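Local coordinates for hypoxanthine phosphoribosyltransferase (Bacillus anthracis, PDB 4QYI), which catalyses the transfer of a phosphoribosyl group from phosphoribosyl pyrophosphate to hypoxanthine or guanine, releasing pyrophosphate, in purine salvage, at the interface of chains A and B. Coordinates in Å, arbitrary orientation; residue numbers count along the deposited sequence, not the author numbering. Chains: chain A, Hypoxanthine phosphoribosyltransferase; chain B, Hypoxanthine phosphoribosyltransferase.

Contact 1: the interface of chains A and B. Residues chain A 48-49, 51-53, 55-56, 64, 66; chain B 48-49, 52-53, 56, 158, 167.
Two helices 48-55, one from each subunit, meet about an approximate twofold axis in this interface between type I phosphoribosyltransferase folds, an arrangement that may represent the working dimer. At its polar end the arginine of each chain grips the aspartate of the other end-on. A:Arg56 NH1 donates to B:Asp53 OD2 at 2.9 Å. A:Arg56 NH2 donates to B:Asp53 OD1 at 3.0 Å, and both oxygens use their syn lone pairs. The guanidinium and carboxylate planes are nearly coplanar, 26° apart. B:Arg56 returns the same paired bond to A:Asp53. The carboxylates lie close, their OD1 atoms 4.3 Å apart from A:Asp53 to B:Asp53, a repulsion that the guanidinium groups would be expected to offset.

Apolar groups lie against this ring of charges. CG1 of B:Val49, anti to its backbone N (chi1 176°), sits over the centre of the A:Arg56 guanidinium face. Farther along, the B:Phe48 ring receives the tip of A:Phe66 edge-to-face, with A:Phe66 CZ 3.7 Å above the centre of its plane. The rim of B:Phe48 touches chain A too: CE2 meets A:Ala52 CA, as A:Phe48 CE2 in turn meets B:Ala52 CA, while CZ meets the CD1 methyls of A:Ile55 and A:Ile64. On the axis the two Ala52 methyls touch, CB of A:Ala52 to CB of B:Ala52, at 3.9 Å.

The second shell fixes the charged tips. A bend at chi3 (-75°) folds A:Arg56 back so that NE donates to its own chain's A:Ala52 O, from above the carbonyl plane, which restrains guanidinium rotation. B:Asp53 is held from behind: the phenol OH of B:Tyr158 donates to the anti lone pair of B:Asp53 OD2 at 2.6 Å.

Contact 2: the interface of chains A and B. Residues chain A 44-45, 48, 164, 167; chain B 44, 64-66, 89.
In this phosphoribosyltransferase, A:Lys45 belongs to the loop between strand 38-43 and helix 48-55, and it follows a cis peptide bond, a feature known from the pyrophosphate-binding loop of hypoxanthine-guanine phosphoribosyltransferases. Its side chain leaves that loop to reach chain B. A:Lys45 CB lies 3.9 Å above the guanidinium plane of A:Arg167, offset toward the rim. CG stands anti to the carbonyl carbon (chi1 -64°), and from there the chain runs extended through CD. A:Lys45 CE comes within 3.4 Å of both B:Asp65 OD1 and B:Asp89 OD2. At the tip, the ammonium NZ forms salt bridges with two carboxylates. A:Lys45 NZ donates to B:Asp89 OD2 at 2.8 Å, tip to tip, on the anti lone pair; A:Lys45 NZ also donates to B:Asp65 OD1 at 2.9 Å, arriving from 61° above that carboxylate plane.

Behind the ammonium, B:Asp65 is held from two sides. OD1 accepts a further bond from the backbone N of B:Phe66, whereas B:Asp65 OD2 takes the backbone N of B:Asp89 on its syn lone pair at 2.6 Å. The paired acidic groups would be expected to keep the lysine charged.

Beside this polar group, CG2 of B:Ile64 packs across CD of A:Arg167 at about a right angle. A:Arg167 NH2 donates to A:Glu164 OE1 at 3.0 Å, which steadies that arginine within chain A. B:Ile64 CD1 meets A:Phe48 CZ tip to tip, and B:Phe66 points its CZ at the centre of that ring's face, the planes 83° apart.

Contact 1: the interface of chains A and B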
ATOM      1  N   PHE A  48       1.268  -2.554  -3.956  1.00 49.67           N
ATOM      2  CA  PHE A  48       0.710  -2.348  -2.602  1.00 49.14           C
ATOM      3  C   PHE A  48      -0.359  -3.331  -2.168  1.00 48.94           C
ATOM      4  O   PHE A  48      -0.403  -3.668  -0.994  1.00 50.45           O
ATOM      5  CB  PHE A  48       0.261  -0.896  -2.329  1.00 49.01           C
ATOM      6  CG  PHE A  48      -1.168  -0.575  -2.678  1.00 51.56           C
ATOM      7  CD1 PHE A  48      -1.559  -0.308  -3.981  1.00 52.22           C
ATOM      8  CD2 PHE A  48      -2.126  -0.487  -1.669  1.00 53.63           C
ATOM      9  CE1 PHE A  48      -2.875  -0.001  -4.279  1.00 52.99           C
ATOM     10  CE2 PHE A  48      -3.437  -0.169  -1.962  1.00 53.62           C
ATOM     11  CZ  PHE A  48      -3.807   0.086  -3.269  1.00 54.02           C
ATOM     12  N   VAL A  49      -1.178  -3.821  -3.092  1.00 49.50           N
ATOM     13  CA  VAL A  49      -2.235  -4.773  -2.729  1.00 51.25           C
ATOM     14  C   VAL A  49      -1.604  -6.123  -2.438  1.00 50.27           C
ATOM     15  O   VAL A  49      -1.872  -6.743  -1.426  1.00 50.15           O
ATOM     16  CB  VAL A  49      -3.311  -4.882  -3.825  1.00 52.99           C
ATOM     17  CG1 VAL A  49      -4.318  -5.949  -3.464  1.00 55.05           C
ATOM     18  CG2 VAL A  49      -4.004  -3.540  -4.030  1.00 53.93           C
ATOM     19  N   ALA A  51       1.409  -6.694  -1.551  1.00 47.96           N
ATOM     20  CA  ALA A  51       2.222  -6.586  -0.334  1.00 47.85           C
ATOM     21  C   ALA A  51       1.360  -6.679   0.893  1.00 48.25           C
ATOM     22  O   ALA A  51       1.719  -7.380   1.834  1.00 46.14           O
ATOM     23  CB  ALA A  51       3.028  -5.297  -0.309  1.00 48.82           C
ATOM     24  N   ALA A  52       0.235  -5.967   0.883  1.00 48.31           N
ATOM     25  CA  ALA A  52      -0.677  -5.994   2.014  1.00 50.63           C
ATOM     26  C   ALA A  52      -1.120  -7.442   2.290  1.00 51.28           C
ATOM     27  O   ALA A  52      -1.137  -7.871   3.431  1.00 51.46           O
ATOM     28  CB  ALA A  52      -1.893  -5.109   1.750  1.00 51.02           C
ATOM     29  N   ASP A  53      -1.443  -8.199   1.239  1.00 53.89           N
ATOM     30  CA  ASP A  53      -1.895  -9.576   1.420  1.00 56.63           C
ATOM     31  C   ASP A  53      -0.759 -10.520   1.792  1.00 57.26           C
ATOM     32  O   ASP A  53      -0.916 -11.377   2.662  1.00 55.40           O
ATOM     33  CB  ASP A  53      -2.570 -10.112   0.157  1.00 59.64           C
ATOM     34  CG  ASP A  53      -3.922  -9.468  -0.116  1.00 61.26           C
ATOM     35  OD1 ASP A  53      -4.471  -8.743   0.752  1.00 57.15           O
ATOM     36  OD2 ASP A  53      -4.442  -9.723  -1.215  1.00 65.33           O
ATOM     37  N   ILE A  55       2.229  -9.955   3.336  1.00 50.25           N
ATOM     38  CA  ILE A  55       2.781  -9.832   4.687  1.00 50.83           C
ATOM     39  C   ILE A  55       1.887 -10.363   5.795  1.00 50.40           C
ATOM     40  O   ILE A  55       2.387 -10.806   6.842  1.00 49.31           O
ATOM     41  CB  ILE A  55       3.262  -8.405   5.013  1.00 49.80           C
ATOM     42  CG1 ILE A  55       2.086  -7.432   5.151  1.00 50.69           C
ATOM     43  CG2 ILE A  55       4.280  -7.960   3.959  1.00 50.47           C
ATOM     44  CD1 ILE A  55       2.530  -6.036   5.539  1.00 50.72           C
ATOM     45  N   ARG A  56       0.584 -10.355   5.565  1.00 52.91           N
ATOM     46  CA  ARG A  56      -0.361 -10.851   6.554  1.00 55.28           C
ATOM     47  C   ARG A  56      -0.319 -12.373   6.736  1.00 57.37           C
ATOM     48  O   ARG A  56      -0.876 -12.887   7.691  1.00 56.14           O
ATOM     49  CB  ARG A  56      -1.775 -10.346   6.269  1.00 56.78           C
ATOM     50  CG  ARG A  56      -1.935  -8.897   6.684  1.00 55.81           C
ATOM     51  CD  ARG A  56      -3.340  -8.400   6.481  1.00 55.90           C
ATOM     52  NE  ARG A  56      -3.600  -8.153   5.077  1.00 56.81           N
ATOM     53  CZ  ARG A  56      -4.736  -7.677   4.588  1.00 57.00           C
ATOM     54  NH1 ARG A  56      -5.764  -7.427   5.400  1.00 58.15           N
ATOM     55  NH2 ARG A  56      -4.844  -7.467   3.281  1.00 54.83           N
ATOM     56  N   ILE A  64       8.058  -3.184   7.066  1.00 48.71           N
ATOM     57  CA  ILE A  64       7.784  -2.892   5.661  1.00 50.22           C
ATOM     58  C   ILE A  64       8.101  -1.437   5.341  1.00 47.92           C
ATOM     59  O   ILE A  64       7.936  -0.568   6.169  1.00 47.32           O
ATOM     60  CB  ILE A  64       6.371  -3.326   5.191  1.00 56.89           C
ATOM     61  CG1 ILE A  64       6.208  -3.074   3.679  1.00 62.44           C
ATOM     62  CG2 ILE A  64       5.294  -2.593   5.951  1.00 59.64           C
ATOM     63  CD1 ILE A  64       5.056  -3.823   3.040  1.00 64.16           C
ATOM     64  N   PHE A  66       8.549   1.369   1.603  1.00 46.89           N
ATOM     65  CA  PHE A  66       8.232   1.542   0.206  1.00 47.21           C
ATOM     66  C   PHE A  66       9.298   2.315  -0.559  1.00 46.20           C
ATOM     67  O   PHE A  66      10.019   3.144  -0.002  1.00 45.75           O
ATOM     68  CB  PHE A  66       6.920   2.310   0.086  1.00 48.85           C
ATOM     69  CG  PHE A  66       5.767   1.640   0.743  1.00 50.91           C
ATOM     70  CD1 PHE A  66       5.103   0.612   0.093  1.00 53.94           C
ATOM     71  CD2 PHE A  66       5.341   2.024   1.996  1.00 51.89           C
ATOM     72  CE1 PHE A  66       4.043  -0.031   0.683  1.00 55.11           C
ATOM     73  CE2 PHE A  66       4.269   1.382   2.602  1.00 54.38           C
ATOM     74  CZ  PHE A  66       3.625   0.352   1.945  1.00 55.01           C
TER
ATOM     75  N   PHE B  48      -2.130   1.756   4.417  1.00 49.41           N
ATOM     76  CA  PHE B  48      -2.071   0.972   3.160  1.00 49.78           C
ATOM     77  C   PHE B  48      -2.814  -0.357   3.176  1.00 50.51           C
ATOM     78  O   PHE B  48      -3.349  -0.746   2.153  1.00 50.67           O
ATOM     79  CB  PHE B  48      -0.650   0.809   2.620  1.00 48.79           C
ATOM     80  CG  PHE B  48       0.089  -0.392   3.113  1.00 49.70           C
ATOM     81  CD1 PHE B  48       0.698  -0.399   4.358  1.00 51.07           C
ATOM     82  CD2 PHE B  48       0.227  -1.504   2.300  1.00 50.18           C
ATOM     83  CE1 PHE B  48       1.403  -1.511   4.801  1.00 53.33           C
ATOM     84  CE2 PHE B  48       0.931  -2.622   2.743  1.00 51.50           C
ATOM     85  CZ  PHE B  48       1.516  -2.626   3.991  1.00 51.74           C
ATOM     86  N   VAL B  49      -2.872  -1.022   4.318  1.00 51.61           N
ATOM     87  CA  VAL B  49      -3.575  -2.303   4.405  1.00 53.16           C
ATOM     88  C   VAL B  49      -5.080  -2.060   4.342  1.00 54.86           C
ATOM     89  O   VAL B  49      -5.801  -2.696   3.586  1.00 55.45           O
ATOM     90  CB  VAL B  49      -3.200  -3.068   5.667  1.00 53.17           C
ATOM     91  CG1 VAL B  49      -4.013  -4.341   5.772  1.00 55.59           C
ATOM     92  CG2 VAL B  49      -1.704  -3.388   5.656  1.00 52.94           C
ATOM     93  N   ALA B  52      -6.052  -1.059   0.819  1.00 56.24           N
ATOM     94  CA  ALA B  52      -6.065  -2.210  -0.078  1.00 56.82           C
ATOM     95  C   ALA B  52      -7.370  -3.011   0.089  1.00 57.22           C
ATOM     96  O   ALA B  52      -7.977  -3.395  -0.896  1.00 59.14           O
ATOM     97  CB  ALA B  52      -4.854  -3.109   0.171  1.00 53.59           C
ATOM     98  N   ASP B  53      -7.805  -3.241   1.328  1.00 56.61           N
ATOM     99  CA  ASP B  53      -9.022  -4.015   1.566  1.00 59.23           C
ATOM    100  C   ASP B  53     -10.276  -3.222   1.221  1.00 61.45           C
ATOM    101  O   ASP B  53     -11.200  -3.755   0.640  1.00 64.57           O
ATOM    102  CB  ASP B  53      -9.118  -4.459   3.021  1.00 59.98           C
ATOM    103  CG  ASP B  53      -8.113  -5.535   3.383  1.00 60.04           C
ATOM    104  OD1 ASP B  53      -7.437  -6.102   2.482  1.00 60.75           O
ATOM    105  OD2 ASP B  53      -8.018  -5.814   4.597  1.00 59.57           O
ATOM    106  N   ARG B  56     -11.177  -2.790  -2.660  1.00 66.32           N
ATOM    107  CA  ARG B  56     -11.587  -4.025  -3.322  1.00 68.04           C
ATOM    108  C   ARG B  56     -13.062  -4.345  -3.145  1.00 70.24           C
ATOM    109  O   ARG B  56     -13.583  -5.204  -3.826  1.00 71.49           O
ATOM    110  CB  ARG B  56     -10.690  -5.194  -2.912  1.00 68.08           C
ATOM    111  CG  ARG B  56      -9.349  -5.123  -3.623  1.00 67.56           C
ATOM    112  CD  ARG B  56      -8.457  -6.301  -3.295  1.00 66.65           C
ATOM    113  NE  ARG B  56      -7.881  -6.159  -1.964  1.00 64.43           N
ATOM    114  CZ  ARG B  56      -7.058  -7.026  -1.399  1.00 62.30           C
ATOM    115  NH1 ARG B  56      -6.710  -8.131  -2.045  1.00 62.80           N
ATOM    116  NH2 ARG B  56      -6.589  -6.783  -0.176  1.00 61.26           N
ATOM    117  N   TYR B 158      -2.502  -4.571  11.276  1.00 55.98           N
ATOM    118  CA  TYR B 158      -3.303  -4.140  10.133  1.00 56.74           C
ATOM    119  C   TYR B 158      -2.763  -2.818   9.554  1.00 57.55           C
ATOM    120  O   TYR B 158      -3.511  -1.866   9.319  1.00 56.68           O
ATOM    121  CB  TYR B 158      -4.772  -4.029  10.567  1.00 58.12           C
ATOM    122  CG  TYR B 158      -5.805  -4.019   9.441  1.00 58.80           C
ATOM    123  CD1 TYR B 158      -6.164  -5.196   8.785  1.00 59.36           C
ATOM    124  CD2 TYR B 158      -6.432  -2.852   9.061  1.00 58.65           C
ATOM    125  CE1 TYR B 158      -7.089  -5.198   7.754  1.00 59.91           C
ATOM    126  CE2 TYR B 158      -7.367  -2.842   8.043  1.00 60.10           C
ATOM    127  CZ  TYR B 158      -7.700  -4.015   7.395  1.00 60.68           C
ATOM    128  OH  TYR B 158      -8.615  -3.987   6.381  1.00 59.75           O
ATOM    129  N   ARG B 167       3.277  -4.154  11.564  1.00 59.38           N
ATOM    130  CA  ARG B 167       2.326  -3.734  10.548  1.00 57.38           C
ATOM    131  C   ARG B 167       1.693  -4.912   9.849  1.00 59.20           C
ATOM    132  O   ARG B 167       0.608  -4.786   9.290  1.00 59.42           O
ATOM    133  CB  ARG B 167       2.980  -2.881   9.470  1.00 57.16           C
ATOM    134  CG  ARG B 167       3.545  -1.559   9.935  1.00 56.68           C
ATOM    135  CD  ARG B 167       3.861  -0.691   8.726  1.00 55.45           C
ATOM    136  NE  ARG B 167       4.629   0.488   9.058  1.00 55.45           N
ATOM    137  CZ  ARG B 167       4.131   1.665   9.416  1.00 56.55           C
ATOM    138  NH1 ARG B 167       2.829   1.858   9.541  1.00 55.19           N
ATOM    139  NH2 ARG B 167       4.963   2.666   9.673  1.00 57.05           N
TER
HETATM  140  O   HOH W   1       7.003  -0.927   9.082  1.00 59.60           O

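Contact 2: the interface of chains A and B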
ATOM      1  N   LEU A  44       6.168   0.852  -5.068  1.00 49.00           N
ATOM      2  CA  LEU A  44       4.919   1.559  -5.369  1.00 51.57           C
ATOM      3  C   LEU A  44       4.793   1.878  -6.867  1.00 53.21           C
ATOM      4  O   LEU A  44       5.789   1.923  -7.579  1.00 50.98           O
ATOM      5  CB  LEU A  44       4.861   2.854  -4.589  1.00 50.45           C
ATOM      6  CG  LEU A  44       4.700   2.681  -3.096  1.00 49.01           C
ATOM      7  CD1 LEU A  44       4.840   4.026  -2.419  1.00 49.94           C
ATOM      8  CD2 LEU A  44       3.345   2.066  -2.787  1.00 53.12           C
ATOM      9  N   LYS A  45       3.565   2.039  -7.364  1.00 56.33           N
ATOM     10  CA  LYS A  45       2.349   1.915  -6.561  1.00 55.93           C
ATOM     11  C   LYS A  45       1.717   0.544  -6.671  1.00 54.80           C
ATOM     12  O   LYS A  45       1.070   0.083  -5.737  1.00 53.26           O
ATOM     13  CB  LYS A  45       1.303   2.902  -7.076  1.00 60.29           C
ATOM     14  CG  LYS A  45       1.701   4.357  -6.933  1.00 63.36           C
ATOM     15  CD  LYS A  45       0.747   5.326  -7.638  1.00 67.51           C
ATOM     16  CE  LYS A  45       1.304   6.738  -7.519  1.00 68.07           C
ATOM     17  NZ  LYS A  45       0.433   7.748  -8.160  1.00 67.35           N
ATOM     18  N   PHE A  48       1.268  -2.554  -3.956  1.00 49.67           N
ATOM     19  CA  PHE A  48       0.710  -2.348  -2.602  1.00 49.14           C
ATOM     20  C   PHE A  48      -0.359  -3.331  -2.168  1.00 48.94           C
ATOM     21  O   PHE A  48      -0.403  -3.668  -0.994  1.00 50.45           O
ATOM     22  CB  PHE A  48       0.261  -0.896  -2.329  1.00 49.01           C
ATOM     23  CG  PHE A  48      -1.168  -0.575  -2.678  1.00 51.56           C
ATOM     24  CD1 PHE A  48      -1.559  -0.308  -3.981  1.00 52.22           C
ATOM     25  CD2 PHE A  48      -2.126  -0.487  -1.669  1.00 53.63           C
ATOM     26  CE1 PHE A  48      -2.875  -0.001  -4.279  1.00 52.99           C
ATOM     27  CE2 PHE A  48      -3.437  -0.169  -1.962  1.00 53.62           C
ATOM     28  CZ  PHE A  48      -3.807   0.086  -3.269  1.00 54.02           C
ATOM     29  N   GLU A 164      -3.956   4.552 -14.536  1.00 79.85           N
ATOM     30  CA  GLU A 164      -4.441   4.766 -13.160  1.00 79.39           C
ATOM     31  C   GLU A 164      -5.825   4.155 -12.869  1.00 83.43           C
ATOM     32  O   GLU A 164      -6.379   4.351 -11.787  1.00 80.92           O
ATOM     33  CB  GLU A 164      -4.411   6.264 -12.784  1.00 79.26           C
ATOM     34  CG  GLU A 164      -3.032   6.918 -12.888  1.00 80.19           C
ATOM     35  CD  GLU A 164      -1.971   6.262 -12.004  1.00 80.97           C
ATOM     36  OE1 GLU A 164      -2.310   5.595 -11.003  1.00 76.60           O
ATOM     37  OE2 GLU A 164      -0.773   6.410 -12.314  1.00 85.76           O
ATOM     38  N   ARG A 167      -7.089  -0.481 -10.515  1.00 66.50           N
ATOM     39  CA  ARG A 167      -6.263  -1.048  -9.433  1.00 64.15           C
ATOM     40  C   ARG A 167      -7.109  -1.729  -8.379  1.00 65.13           C
ATOM     41  O   ARG A 167      -6.607  -2.568  -7.637  1.00 64.44           O
ATOM     42  CB  ARG A 167      -5.436   0.024  -8.720  1.00 63.27           C
ATOM     43  CG  ARG A 167      -4.402   0.726  -9.574  1.00 62.80           C
ATOM     44  CD  ARG A 167      -3.458   1.504  -8.674  1.00 62.48           C
ATOM     45  NE  ARG A 167      -2.589   2.415  -9.403  1.00 66.16           N
ATOM     46  CZ  ARG A 167      -1.412   2.105  -9.936  1.00 65.71           C
ATOM     47  NH1 ARG A 167      -0.909   0.880  -9.848  1.00 68.29           N
ATOM     48  NH2 ARG A 167      -0.733   3.043 -10.565  1.00 66.16           N
TER
ATOM     49  N   LEU B  44       0.099   7.502   3.776  1.00 50.34           N
ATOM     50  CA  LEU B  44       1.129   6.529   4.100  1.00 48.85           C
ATOM     51  C   LEU B  44       1.721   6.805   5.474  1.00 50.35           C
ATOM     52  O   LEU B  44       1.680   7.926   5.940  1.00 47.97           O
ATOM     53  CB  LEU B  44       2.214   6.554   3.028  1.00 49.18           C
ATOM     54  CG  LEU B  44       1.812   5.984   1.675  1.00 49.26           C
ATOM     55  CD1 LEU B  44       2.914   6.216   0.665  1.00 53.06           C
ATOM     56  CD2 LEU B  44       1.502   4.502   1.784  1.00 51.46           C
ATOM     57  N   ILE B  64      -6.605   5.489  -7.105  1.00 57.93           N
ATOM     58  CA  ILE B  64      -5.985   5.608  -5.789  1.00 52.77           C
ATOM     59  C   ILE B  64      -4.617   6.242  -5.888  1.00 52.44           C
ATOM     60  O   ILE B  64      -3.918   6.080  -6.890  1.00 54.49           O
ATOM     61  CB  ILE B  64      -5.965   4.284  -5.002  1.00 56.42           C
ATOM     62  CG1 ILE B  64      -5.381   4.533  -3.593  1.00 56.27           C
ATOM     63  CG2 ILE B  64      -5.152   3.228  -5.717  1.00 59.12           C
ATOM     64  CD1 ILE B  64      -5.672   3.442  -2.593  1.00 58.63           C
ATOM     65  N   ASP B  65      -4.272   7.042  -4.892  1.00 48.57           N
ATOM     66  CA  ASP B  65      -2.977   7.686  -4.873  1.00 49.05           C
ATOM     67  C   ASP B  65      -2.590   7.771  -3.409  1.00 47.79           C
ATOM     68  O   ASP B  65      -3.414   7.455  -2.515  1.00 46.89           O
ATOM     69  CB  ASP B  65      -3.032   9.061  -5.546  1.00 49.72           C
ATOM     70  CG  ASP B  65      -1.639   9.581  -5.970  1.00 54.17           C
ATOM     71  OD1 ASP B  65      -0.623   8.887  -5.744  1.00 49.32           O
ATOM     72  OD2 ASP B  65      -1.575  10.679  -6.576  1.00 52.98           O
ATOM     73  N   PHE B  66      -1.351   8.183  -3.169  1.00 46.76           N
ATOM     74  CA  PHE B  66      -0.828   8.264  -1.832  1.00 47.27           C
ATOM     75  C   PHE B  66      -0.230   9.612  -1.516  1.00 45.03           C
ATOM     76  O   PHE B  66       0.209  10.336  -2.399  1.00 43.07           O
ATOM     77  CB  PHE B  66       0.249   7.203  -1.666  1.00 48.60           C
ATOM     78  CG  PHE B  66      -0.239   5.817  -1.916  1.00 51.41           C
ATOM     79  CD1 PHE B  66      -0.927   5.140  -0.926  1.00 54.42           C
ATOM     80  CD2 PHE B  66      -0.014   5.191  -3.123  1.00 52.74           C
ATOM     81  CE1 PHE B  66      -1.382   3.860  -1.138  1.00 56.12           C
ATOM     82  CE2 PHE B  66      -0.465   3.908  -3.347  1.00 55.80           C
ATOM     83  CZ  PHE B  66      -1.149   3.242  -2.349  1.00 56.97           C
ATOM     84  N   ASP B  89      -0.131  12.758  -7.278  1.00 43.16           N
ATOM     85  CA  ASP B  89       0.140  12.791  -8.720  1.00 41.86           C
ATOM     86  C   ASP B  89      -1.158  12.918  -9.478  1.00 46.78           C
ATOM     87  O   ASP B  89      -1.186  13.491 -10.555  1.00 45.31           O
ATOM     88  CB  ASP B  89       0.723  11.470  -9.193  1.00 42.65           C
ATOM     89  CG  ASP B  89       2.027  11.135  -8.513  1.00 49.49           C
ATOM     90  OD1 ASP B  89       2.903  12.004  -8.531  1.00 50.91           O
ATOM     91  OD2 ASP B  89       2.149  10.008  -7.974  1.00 49.06           O
TER

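The centres of contact 1 and contact 2 lie about 12 Å apart, measured between the means of their C-alpha atoms, and A:Phe48, at the start of helix 48-55, belongs to both. The same elements recur with the chains exchanged: chain A supplies the 62-71 strand residues in contact 1, and chain B supplies them in contact 2, as expected of a nearly symmetric dimer. Contact 1 covers the central helix pairing, while contact 2 extends it to the loop carrying the cis peptide. Dimer formation could therefore help to position that active-site loop, although the structure alone does not show such coupling.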